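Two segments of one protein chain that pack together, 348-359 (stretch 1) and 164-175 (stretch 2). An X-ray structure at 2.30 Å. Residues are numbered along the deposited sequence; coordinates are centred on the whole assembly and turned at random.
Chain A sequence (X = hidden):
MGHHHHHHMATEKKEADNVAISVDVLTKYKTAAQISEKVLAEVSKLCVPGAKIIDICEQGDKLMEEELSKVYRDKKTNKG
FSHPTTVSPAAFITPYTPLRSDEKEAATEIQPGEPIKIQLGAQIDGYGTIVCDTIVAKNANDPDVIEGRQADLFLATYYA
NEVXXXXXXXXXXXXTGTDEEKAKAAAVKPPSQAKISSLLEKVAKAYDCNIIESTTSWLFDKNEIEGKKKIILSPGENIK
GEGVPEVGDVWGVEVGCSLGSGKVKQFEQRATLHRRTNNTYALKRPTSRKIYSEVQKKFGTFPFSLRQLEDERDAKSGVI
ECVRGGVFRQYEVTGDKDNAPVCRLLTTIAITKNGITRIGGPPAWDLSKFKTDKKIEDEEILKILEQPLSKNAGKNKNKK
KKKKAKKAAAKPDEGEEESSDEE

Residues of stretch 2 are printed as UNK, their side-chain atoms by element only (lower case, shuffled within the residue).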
ATOM      1  N   THR A 348       5.075  -4.393   3.289  1.00 14.45           N
ATOM      2  CA  THR A 348       5.501  -4.026   4.638  1.00 14.51           C
ATOM      3  C   THR A 348       6.830  -4.712   4.953  1.00 14.46           C
ATOM      4  O   THR A 348       6.908  -5.934   4.937  1.00 16.51           O
ATOM      5  CB  THR A 348       4.441  -4.411   5.677  1.00 16.90           C
ATOM      6  OG1 THR A 348       3.267  -3.619   5.456  1.00 13.73           O
ATOM      7  CG2 THR A 348       4.978  -4.159   7.116  1.00 16.87           C
ATOM      8  N   ILE A 349       7.873  -3.928   5.208  1.00 13.82           N
ATOM      9  CA  ILE A 349       9.203  -4.488   5.454  1.00 17.56           C
ATOM     10  C   ILE A 349       9.725  -4.259   6.864  1.00 19.94           C
ATOM     11  O   ILE A 349       9.285  -3.354   7.575  1.00 16.91           O
ATOM     12  CB  ILE A 349      10.272  -3.890   4.518  1.00 16.58           C
ATOM     13  CG1 ILE A 349      10.481  -2.407   4.851  1.00 15.90           C
ATOM     14  CG2 ILE A 349       9.924  -4.148   3.048  1.00 14.56           C
ATOM     15  CD1 ILE A 349      11.562  -1.725   4.041  1.00 16.89           C
ATOM     16  N   ALA A 350      10.700  -5.080   7.241  1.00 18.87           N
ATOM     17  CA  ALA A 350      11.487  -4.837   8.439  1.00 21.82           C
ATOM     18  C   ALA A 350      12.954  -4.629   8.061  1.00 22.48           C
ATOM     19  O   ALA A 350      13.489  -5.314   7.189  1.00 20.88           O
ATOM     20  CB  ALA A 350      11.345  -5.987   9.415  1.00 23.50           C
ATOM     21  N   ILE A 351      13.586  -3.663   8.711  1.00 20.18           N
ATOM     22  CA  ILE A 351      14.986  -3.383   8.499  1.00 21.22           C
ATOM     23  C   ILE A 351      15.739  -3.859   9.722  1.00 23.55           C
ATOM     24  O   ILE A 351      15.525  -3.349  10.816  1.00 22.09           O
ATOM     25  CB  ILE A 351      15.229  -1.883   8.302  1.00 21.32           C
ATOM     26  CG1 ILE A 351      14.282  -1.343   7.217  1.00 22.50           C
ATOM     27  CG2 ILE A 351      16.687  -1.635   7.954  1.00 22.35           C
ATOM     28  CD1 ILE A 351      14.526   0.115   6.783  1.00 18.01           C
ATOM     29  N   THR A 352      16.598  -4.858   9.548  1.00 27.39           N
ATOM     30  CA  THR A 352      17.391  -5.360  10.664  1.00 26.27           C
ATOM     31  C   THR A 352      18.868  -5.394  10.292  1.00 27.88           C
ATOM     32  O   THR A 352      19.256  -5.035   9.175  1.00 25.30           O
ATOM     33  CB  THR A 352      16.994  -6.799  11.045  1.00 25.25           C
ATOM     34  OG1 THR A 352      17.402  -7.693   9.997  1.00 31.59           O
ATOM     35  CG2 THR A 352      15.495  -6.922  11.260  1.00 28.99           C
ATOM     36  N   LYS A 353      19.668  -5.855  11.251  1.00 27.30           N
ATOM     37  CA  LYS A 353      21.088  -6.142  11.087  1.00 30.34           C
ATOM     38  C   LYS A 353      21.391  -6.736   9.732  1.00 32.23           C
ATOM     39  O   LYS A 353      22.361  -6.363   9.073  1.00 30.40           O
ATOM     40  CB  LYS A 353      21.479  -7.198  12.115  1.00 36.92           C
ATOM     41  CG  LYS A 353      22.449  -6.762  13.164  1.00 38.04           C
ATOM     42  CD  LYS A 353      22.493  -7.816  14.264  1.00 47.64           C
ATOM     43  CE  LYS A 353      22.592  -9.216  13.676  1.00 48.84           C
ATOM     44  NZ  LYS A 353      22.500 -10.268  14.730  1.00 56.28           N
ATOM     45  N   ASN A 354      20.563  -7.702   9.346  1.00 32.98           N
ATOM     46  CA  ASN A 354      20.780  -8.477   8.137  1.00 31.03           C
ATOM     47  C   ASN A 354      20.179  -7.851   6.889  1.00 32.10           C
ATOM     48  O   ASN A 354      20.082  -8.497   5.851  1.00 33.43           O
ATOM     49  CB  ASN A 354      20.222  -9.881   8.334  1.00 33.89           C
ATOM     50  CG  ASN A 354      21.014 -10.679   9.359  1.00 42.43           C
ATOM     51  OD1 ASN A 354      22.249 -10.671   9.352  1.00 33.37           O
ATOM     52  ND2 ASN A 354      20.304 -11.365  10.252  1.00 40.15           N
ATOM     53  N   GLY A 355      19.779  -6.590   6.989  1.00 28.32           N
ATOM     54  CA  GLY A 355      19.155  -5.911   5.871  1.00 29.66           C
ATOM     55  C   GLY A 355      17.629  -5.940   5.905  1.00 29.52           C
ATOM     56  O   GLY A 355      16.994  -5.904   6.968  1.00 28.95           O
ATOM     57  N   ILE A 356      17.037  -6.008   4.721  1.00 28.11           N
ATOM     58  CA  ILE A 356      15.610  -5.799   4.582  1.00 24.26           C
ATOM     59  C   ILE A 356      14.879  -7.095   4.335  1.00 28.91           C
ATOM     60  O   ILE A 356      15.190  -7.818   3.380  1.00 26.83           O
ATOM     61  CB  ILE A 356      15.301  -4.789   3.450  1.00 25.56           C
ATOM     62  CG1 ILE A 356      15.625  -3.371   3.936  1.00 22.52           C
ATOM     63  CG2 ILE A 356      13.841  -4.906   2.993  1.00 21.35           C
ATOM     64  CD1 ILE A 356      15.263  -2.288   2.975  1.00 21.43           C
ATOM     65  N   THR A 357      13.907  -7.366   5.209  1.00 24.73           N
ATOM     66  CA  THR A 357      13.011  -8.518   5.101  1.00 23.83           C
ATOM     67  C   THR A 357      11.587  -8.082   4.757  1.00 22.87           C
ATOM     68  O   THR A 357      11.037  -7.152   5.373  1.00 21.00           O
ATOM     69  CB  THR A 357      12.930  -9.273   6.450  1.00 26.34           C
ATOM     70  OG1 THR A 357      14.248  -9.585   6.899  1.00 36.46           O
ATOM     71  CG2 THR A 357      12.136 -10.572   6.303  1.00 23.74           C
ATOM     72  N   ARG A 358      10.977  -8.765   3.795  1.00 22.37           N
ATOM     73  CA  ARG A 358       9.585  -8.486   3.437  1.00 21.65           C
ATOM     74  C   ARG A 358       8.668  -9.261   4.379  1.00 23.76           C
ATOM     75  O   ARG A 358       8.396 -10.435   4.156  1.00 28.93           O
ATOM     76  CB  ARG A 358       9.295  -8.877   1.983  1.00 19.80           C
ATOM     77  CG  ARG A 358      10.293  -8.329   0.967  1.00 19.99           C
ATOM     78  CD  ARG A 358       9.895  -8.654  -0.499  1.00 24.55           C
ATOM     79  NE  ARG A 358      11.081  -8.700  -1.361  1.00 22.83           N
ATOM     80  CZ  ARG A 358      11.194  -8.123  -2.554  1.00 25.83           C
ATOM     81  NH1 ARG A 358      10.183  -7.438  -3.068  1.00 24.82           N
ATOM     82  NH2 ARG A 358      12.326  -8.244  -3.248  1.00 27.35           N
ATOM     83  N   ILE A 359       8.212  -8.617   5.445  1.00 20.87           N
ATOM     84  CA  ILE A 359       7.349  -9.293   6.402  1.00 23.78           C
ATOM     85  C   ILE A 359       6.060  -9.711   5.709  1.00 21.81           C
ATOM     86  O   ILE A 359       5.587 -10.836   5.858  1.00 22.12           O
ATOM     87  CB  ILE A 359       6.970  -8.359   7.560  1.00 22.33           C
ATOM     88  CG1 ILE A 359       8.204  -7.621   8.079  1.00 25.87           C
ATOM     89  CG2 ILE A 359       6.269  -9.124   8.669  1.00 21.08           C
ATOM     90  CD1 ILE A 359       7.859  -6.524   9.092  1.00 28.41           C
ATOM     91  N   UNK A 164      13.577   0.784  -5.278  1.00 16.79           N
ATOM     92  CA  UNK A 164      13.235   1.471  -4.023  1.00 18.50           C
ATOM     93  C   UNK A 164      13.679   0.688  -2.780  1.00 19.78           C
ATOM     94  O   UNK A 164      14.312   1.237  -1.880  1.00 20.30           O
ATOM     95  c   UNK A 164      11.727   1.751  -3.943  1.00 16.05           C
ATOM     96  c   UNK A 164      11.260   2.413  -2.648  1.00 19.36           C
ATOM     97  c   UNK A 164       9.770   2.829  -2.712  1.00 14.79           C
ATOM     98  c   UNK A 164      12.156   3.613  -2.322  1.00 16.13           C
ATOM     99  N   UNK A 165      13.341  -0.594  -2.729  1.00 16.11           N
ATOM    100  CA  UNK A 165      13.723  -1.429  -1.594  1.00 20.10           C
ATOM    101  C   UNK A 165      15.245  -1.415  -1.332  1.00 19.29           C
ATOM    102  O   UNK A 165      15.685  -1.356  -0.177  1.00 18.23           O
ATOM    103  c   UNK A 165      13.205  -2.861  -1.783  1.00 17.82           C
ATOM    104  c   UNK A 165      11.149  -2.591  -0.326  1.00 17.64           C
ATOM    105  c   UNK A 165      11.680  -3.043  -1.691  1.00 20.15           C
ATOM    106  c   UNK A 165      11.244  -4.494  -1.994  1.00 16.28           C
ATOM    107  N   UNK A 166      16.027  -1.466  -2.409  1.00 16.56           N
ATOM    108  CA  UNK A 166      17.486  -1.436  -2.329  1.00 19.21           C
ATOM    109  C   UNK A 166      18.027  -0.063  -1.927  1.00 21.50           C
ATOM    110  O   UNK A 166      19.048   0.028  -1.251  1.00 23.12           O
ATOM    111  c   UNK A 166      18.102  -1.910  -3.648  1.00 20.02           C
ATOM    112  n   UNK A 166      15.821  -5.448  -5.237  1.00 20.74           N
ATOM    113  c   UNK A 166      17.002  -6.063  -5.272  1.00 26.82           C
ATOM    114  n   UNK A 166      17.059  -7.389  -5.312  1.00 23.22           N
ATOM    115  c   UNK A 166      18.138  -3.424  -3.760  1.00 19.84           C
ATOM    116  c   UNK A 166      18.175  -3.892  -5.199  1.00 22.96           C
ATOM    117  n   UNK A 166      18.128  -5.349  -5.259  1.00 24.77           N
ATOM    118  N   UNK A 167      17.324   0.999  -2.318  1.00 20.93           N
ATOM    119  CA  UNK A 167      17.707   2.350  -1.921  1.00 19.53           C
ATOM    120  C   UNK A 167      17.432   2.576  -0.443  1.00 23.50           C
ATOM    121  O   UNK A 167      17.845   3.593   0.123  1.00 24.31           O
ATOM    122  c   UNK A 167      17.359   3.413  -4.237  1.00 26.15           C
ATOM    123  c   UNK A 167      18.848   3.695  -4.343  1.00 29.99           C
ATOM    124  c   UNK A 167      16.562   4.434  -5.046  1.00 21.03           C
ATOM    125  c   UNK A 167      16.966   3.398  -2.755  1.00 21.54           C
ATOM    126  N   UNK A 168      16.737   1.628   0.185  1.00 19.98           N
ATOM    127  CA  UNK A 168      16.338   1.794   1.579  1.00 21.41           C
ATOM    128  C   UNK A 168      17.264   1.074   2.561  1.00 19.14           C
ATOM    129  O   UNK A 168      17.212   1.310   3.765  1.00 20.43           O
ATOM    130  c   UNK A 168      14.881   1.359   1.790  1.00 18.99           C
ATOM    131  c   UNK A 168      13.838   2.259   1.108  1.00 20.57           C
ATOM    132  c   UNK A 168      11.913   2.360   3.163  1.00 16.33           C
ATOM    133  s   UNK A 168      12.139   1.735   1.485  1.00 20.82           S
ATOM    134  N   UNK A 169      18.095   0.182   2.049  1.00 20.91           N
ATOM    135  CA  UNK A 169      19.131  -0.428   2.863  1.00 21.25           C
ATOM    136  C   UNK A 169      20.080   0.676   3.338  1.00 21.14           C
ATOM    137  O   UNK A 169      20.649   1.395   2.522  1.00 22.37           O
ATOM    138  c   UNK A 169      20.952  -2.174   2.950  1.00 22.75           C
ATOM    139  c   UNK A 169      18.901  -2.540   1.555  1.00 15.95           C
ATOM    140  c   UNK A 169      19.889  -1.503   2.067  1.00 17.56           C
ATOM    141  N   UNK A 170      20.200   0.855   4.665  1.00 19.57           N
ATOM    142  CA  UNK A 170      21.129   1.833   5.245  1.00 23.38           C
ATOM    143  C   UNK A 170      22.535   1.605   4.699  1.00 26.97           C
ATOM    144  O   UNK A 170      22.961   0.456   4.570  1.00 24.76           O
ATOM    145  c   UNK A 170      19.697   0.999   6.936  1.00 23.48           C
ATOM    146  c   UNK A 170      19.376   0.202   5.694  1.00 18.62           C
ATOM    147  c   UNK A 170      21.080   1.512   6.737  1.00 21.23           C
ATOM    148  N   UNK A 171      23.238   2.691   4.355  1.00 29.09           N
ATOM    149  CA  UNK A 171      24.532   2.593   3.673  1.00 29.98           C
ATOM    150  C   UNK A 171      25.496   1.659   4.395  1.00 28.80           C
ATOM    151  O   UNK A 171      25.694   1.781   5.601  1.00 28.77           O
ATOM    152  c   UNK A 171      23.796   4.862   3.722  1.00 34.32           C
ATOM    153  c   UNK A 171      22.840   4.092   4.590  1.00 29.74           C
ATOM    154  c   UNK A 171      25.049   4.034   3.713  1.00 31.43           C
ATOM    155  N   UNK A 172      26.059   0.712   3.659  1.00 26.67           N
ATOM    156  CA  UNK A 172      27.113  -0.133   4.187  1.00 31.42           C
ATOM    157  C   UNK A 172      26.685  -1.371   4.957  1.00 32.70           C
ATOM    158  O   UNK A 172      27.510  -2.245   5.237  1.00 27.91           O
ATOM    159  N   UNK A 173      25.404  -1.454   5.295  1.00 27.54           N
ATOM    160  CA  UNK A 173      24.893  -2.577   6.077  1.00 27.43           C
ATOM    161  C   UNK A 173      25.247  -3.930   5.452  1.00 28.19           C
ATOM    162  O   UNK A 173      25.550  -4.894   6.151  1.00 29.56           O
ATOM    163  c   UNK A 173      22.738  -3.433   7.238  1.00 31.91           C
ATOM    164  c   UNK A 173      21.203  -3.397   7.141  1.00 26.69           C
ATOM    165  c   UNK A 173      23.377  -2.452   6.255  1.00 23.37           C
ATOM    166  c   UNK A 173      23.218  -3.145   8.675  1.00 32.77           C
ATOM    167  N   UNK A 174      25.220  -4.006   4.130  1.00 27.52           N
ATOM    168  CA  UNK A 174      25.467  -5.278   3.466  1.00 28.80           C
ATOM    169  C   UNK A 174      26.728  -5.254   2.586  1.00 28.84           C
ATOM    170  O   UNK A 174      26.963  -6.175   1.811  1.00 25.88           O
ATOM    171  c   UNK A 174      24.236  -5.698   2.651  1.00 28.35           C
ATOM    172  c   UNK A 174      21.696  -5.650   2.340  1.00 26.55           C
ATOM    173  c   UNK A 174      22.689  -6.730   4.429  1.00 27.48           C
ATOM    174  c   UNK A 174      22.865  -5.633   3.357  1.00 32.80           C
ATOM    175  N   UNK A 175      27.532  -4.201   2.712  1.00 30.06           N
ATOM    176  CA  UNK A 175      28.765  -4.078   1.934  1.00 33.60           C
ATOM    177  C   UNK A 175      29.659  -5.294   2.138  1.00 33.27           C
ATOM    178  O   UNK A 175      29.774  -5.822   3.249  1.00 30.42           O
ATOM    179  c   UNK A 175      29.516  -2.812   2.301  1.00 28.15           C
TER
HETATM  180  O   HOH W   1      25.126  -5.733   9.470  1.00 40.97           O

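Position 164 carries four carbons, forked at the second, and reaches nothing on stretch 1; the fork beyond CB identifies leucine, L164, a buried residue of the helix. Position 165 has the same four carbons and fork, but points toward the hairpin. One tip lies 3.9 Å from I349 CG2, the other 3.3 Å from R358 NH1, over one face of the guanidinium. This is L165, whose CD2 meets I349 and whose CD1 covers the arginine; a forked apolar end can serve both neighbours.

Position 166 shows three carbons, a nitrogen, then a carbon bearing two more nitrogens: arginine, R166. Its CB points away, and its NE and NH1 find hydrogen bonds outside the two stretches. Position 167, again four carbons forked at the second, also points away and is L167, partly exposed.

At 168 the chain is unbranched: two carbons, a sulfur, a carbon. Only methionine fits. M168 points toward the strands, its CB 3.9 Å from I356 CD1 and its CE 4.2 Å from I349 CD1, so the long thioether spans two isoleucines. Position 169 has one carbon carrying two others, the beta-branched pattern of valine; V169 offers a compact apolar branch, CG2 lying 3.9 Å from I356 CD1.

Positions 170 and 171 each have three carbons closing a ring onto the backbone nitrogen, so both are proline, and their phi values (-53° and -52°) suit the ring. P170 also offers apolar CD, 4.0 Å from I351 CG2; P171 is out of reach. Position 172 has no side-chain atoms. It is G172, and its phi/psi of 86/-12 would jam a CB against the preceding carbonyl, within a type II turn closed by the backbone hydrogen bond from the N of position 173 to P170 O (3.2 Å).

Position 173 has four carbons forked at the second: L173. Its CD2 lies 3.3 Å from T352 O and 3.5 Å from G355 CA, and its CD1 3.4 Å from K353 O, fitting the fork against the hairpin turn. Position 174 is likewise forked, L174; CD2 comes within 3.5 Å of N354 O, and a CB on G355 would sit a tight 3.1 Å from it. Position 175 has a single carbon, A175, with no contact on stretch 1 to explain its small size.

The contact works by packing, without a direct hydrogen bond between the stretches. I349, I351 and I356 present apolar side chains to L165, M168, V169 and P170. At the turn, L173 and L174 lie against backbone where glycine leaves room. One water bridges K353 O (2.9 Å) and, weakly, L173 O (3.4 Å).

Stretch 2, residues 164-175: LLRLMVPPGLLA
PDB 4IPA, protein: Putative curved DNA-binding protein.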